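Long-range contact in acetyltransferase, GNAT family (Streptococcus pneumoniae, PDB 2ATR), which probably transfers an acetyl group from acetyl-CoA to an acceptor that is not known, as a member of the GNAT family: residues L56-G61 with V69-V74. Sequence-based numbering, arbitrary orientation.
Sequences LIRLVG and VQDLIV
The guanidinium of Arg58 carries Gln70 on one face, where CG sits 3.3 Å above the plane and offset toward the NH2 rim. At its edge, lying in the same plane, is a water, and Asp71 OD2 approaches the NE side close to that plane. The resulting salt bridge is short, 2.7 Å from Arg58 NE to Asp71 OD2, with a weak second bond from NH2. The carboxylate is turned 64° from the guanidinium, and NE meets OD2 from above the carboxylate plane. A bend at chi3 (77°) folds the arginine over to run alongside the aspartate. The water accepts from Arg58 NH2 and Gln70 NE2 and donates to Asp71 OD1, tying all three polar ends together. Outside the pair of strands, Tyr19 OH also bonds OD2; the adjacent guanidinium and these bonds would be expected to favour a charged carboxylate. Ser41 OG bonds Arg58 NH1.

Gln70 and Asp71 both face Arg58 because the hairpin of strands 52-61 and 66-74 contains a classic beta bulge. Strand 52-61 is the middle one of the mixed sheet, and 66-74 runs between it and 100-102. GNAT enzymes as a rule have a bulge in this fourth strand, beside the acetyl-CoA site, so a similar role is likely here. The evidence is Arg58 O, which accepts from Gln70 N at 2.8 Å, nearly along the C=O axis, and from Asp71 N at 3.2 Å, on a lone pair. Beyond it the antiparallel register moves by one: Leu59 pairs with Val69, whereas Ile57 pairs with Leu72. The Ile73 N to Leu56 O bond is nearly straight at 172°.

On the face opposite the salt bridge, the side chains of Ile57 and Leu72 cross obliquely, Leu72 CD1 coming 3.8 Å from Ile57 CB, and both touch Met88 of helix 83-92.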
loop_
_atom_site.group_PDB
_atom_site.type_symbol
_atom_site.label_atom_id
_atom_site.label_comp_id
_atom_site.label_asym_id
_atom_site.label_seq_id
_atom_site.Cartn_x
_atom_site.Cartn_y
_atom_site.Cartn_z
ATOM N N LEU A 56 -7.075 -2.571 0.768
ATOM C CA LEU A 56 -6.353 -2.683 -0.484
ATOM C C LEU A 56 -4.845 -2.453 -0.213
ATOM O O LEU A 56 -4.486 -1.680 0.672
ATOM C CB LEU A 56 -6.904 -1.670 -1.526
ATOM C CG LEU A 56 -6.194 -1.380 -2.860
ATOM C CD1 LEU A 56 -7.191 -0.902 -3.945
ATOM C CD2 LEU A 56 -5.048 -0.323 -2.643
ATOM N N ILE A 57 -4.001 -3.156 -0.946
ATOM C CA ILE A 57 -2.551 -2.798 -1.033
ATOM C C ILE A 57 -2.215 -2.725 -2.504
ATOM O O ILE A 57 -2.745 -3.501 -3.296
ATOM C CB ILE A 57 -1.591 -3.726 -0.223
ATOM C CG1 ILE A 57 -0.090 -3.201 -0.252
ATOM C CG2 ILE A 57 -1.696 -5.182 -0.758
ATOM C CD1 ILE A 57 0.823 -3.973 0.782
ATOM N N ARG A 58 -1.404 -1.740 -2.885
ATOM C CA ARG A 58 -1.000 -1.555 -4.249
ATOM C C ARG A 58 0.510 -1.237 -4.294
ATOM O O ARG A 58 1.017 -0.268 -3.694
ATOM C CB ARG A 58 -1.785 -0.407 -4.899
ATOM C CG ARG A 58 -1.571 -0.232 -6.348
ATOM C CD ARG A 58 -2.625 0.690 -6.962
ATOM N NE ARG A 58 -2.395 2.117 -6.690
ATOM C CZ ARG A 58 -1.576 2.923 -7.358
ATOM N NH1 ARG A 58 -0.739 2.478 -8.308
ATOM N NH2 ARG A 58 -1.549 4.201 -7.038
ATOM N N LEU A 59 1.232 -2.088 -5.003
ATOM C CA LEU A 59 2.687 -1.915 -5.160
ATOM C C LEU A 59 2.997 -1.447 -6.544
ATOM O O LEU A 59 2.319 -1.834 -7.483
ATOM C CB LEU A 59 3.401 -3.236 -4.906
ATOM C CG LEU A 59 3.168 -4.048 -3.641
ATOM C CD1 LEU A 59 4.155 -5.191 -3.661
ATOM C CD2 LEU A 59 3.338 -3.233 -2.408
ATOM N N VAL A 60 4.045 -0.627 -6.670
ATOM C CA VAL A 60 4.502 -0.040 -7.930
ATOM C C VAL A 60 6.036 -0.110 -8.031
ATOM O O VAL A 60 6.718 -0.364 -7.025
ATOM C CB VAL A 60 4.060 1.461 -8.106
ATOM C CG1 VAL A 60 2.500 1.571 -8.113
ATOM C CG2 VAL A 60 4.700 2.363 -7.053
ATOM N N GLY A 61 6.566 0.144 -9.224
ATOM C CA GLY A 61 8.030 0.111 -9.408
ATOM C C GLY A 61 8.378 -0.818 -10.532
ATOM O O GLY A 61 7.507 -1.220 -11.308
ATOM N N VAL A 69 5.614 0.500 -1.815
ATOM C CA VAL A 69 4.277 0.221 -1.264
ATOM C C VAL A 69 3.531 1.533 -1.472
ATOM O O VAL A 69 3.733 2.510 -0.734
ATOM C CB VAL A 69 4.254 -0.178 0.273
ATOM C CG1 VAL A 69 2.758 -0.325 0.748
ATOM C CG2 VAL A 69 4.969 -1.512 0.535
ATOM N N GLN A 70 2.755 1.598 -2.548
ATOM C CA GLN A 70 2.142 2.866 -2.955
ATOM C C GLN A 70 0.845 3.178 -2.178
ATOM O O GLN A 70 0.710 4.270 -1.596
ATOM C CB GLN A 70 1.940 2.860 -4.458
ATOM C CG GLN A 70 1.193 4.076 -5.042
ATOM C CD GLN A 70 1.850 5.415 -4.668
ATOM O OE1 GLN A 70 3.050 5.486 -4.440
ATOM N NE2 GLN A 70 1.048 6.455 -4.555
ATOM N N ASP A 71 -0.091 2.234 -2.121
ATOM C CA ASP A 71 -1.336 2.418 -1.319
ATOM C C ASP A 71 -1.434 1.275 -0.351
ATOM O O ASP A 71 -1.199 0.103 -0.729
ATOM C CB ASP A 71 -2.640 2.435 -2.173
ATOM C CG ASP A 71 -2.663 3.518 -3.237
ATOM O OD1 ASP A 71 -2.166 4.650 -3.006
ATOM O OD2 ASP A 71 -3.220 3.242 -4.321
ATOM N N LEU A 72 -1.711 1.587 0.902
ATOM C CA LEU A 72 -2.140 0.601 1.875
ATOM C C LEU A 72 -3.345 1.166 2.639
ATOM O O LEU A 72 -3.212 2.141 3.411
ATOM C CB LEU A 72 -1.034 0.243 2.859
ATOM C CG LEU A 72 -1.345 -0.816 3.927
ATOM C CD1 LEU A 72 -1.768 -2.149 3.264
ATOM C CD2 LEU A 72 -0.156 -1.056 4.869
ATOM N N ILE A 73 -4.506 0.570 2.423
ATOM C CA ILE A 73 -5.745 1.127 2.978
ATOM C C ILE A 73 -6.502 0.015 3.645
ATOM O O ILE A 73 -6.678 -1.045 3.044
ATOM C CB ILE A 73 -6.664 1.755 1.889
ATOM C CG1 ILE A 73 -5.953 2.899 1.181
ATOM C CG2 ILE A 73 -7.976 2.262 2.512
ATOM C CD1 ILE A 73 -6.642 3.383 -0.043
ATOM N N VAL A 74 -6.886 0.228 4.901
ATOM C CA VAL A 74 -7.943 -0.545 5.540
ATOM C C VAL A 74 -9.045 0.466 5.985
ATOM O O VAL A 74 -8.741 1.595 6.441
ATOM C CB VAL A 74 -7.447 -1.351 6.736
ATOM C CG1 VAL A 74 -8.599 -2.208 7.325
ATOM C CG2 VAL A 74 -6.310 -2.269 6.345
HETATM O O HOH W 1 -2.082 6.404 -5.124
#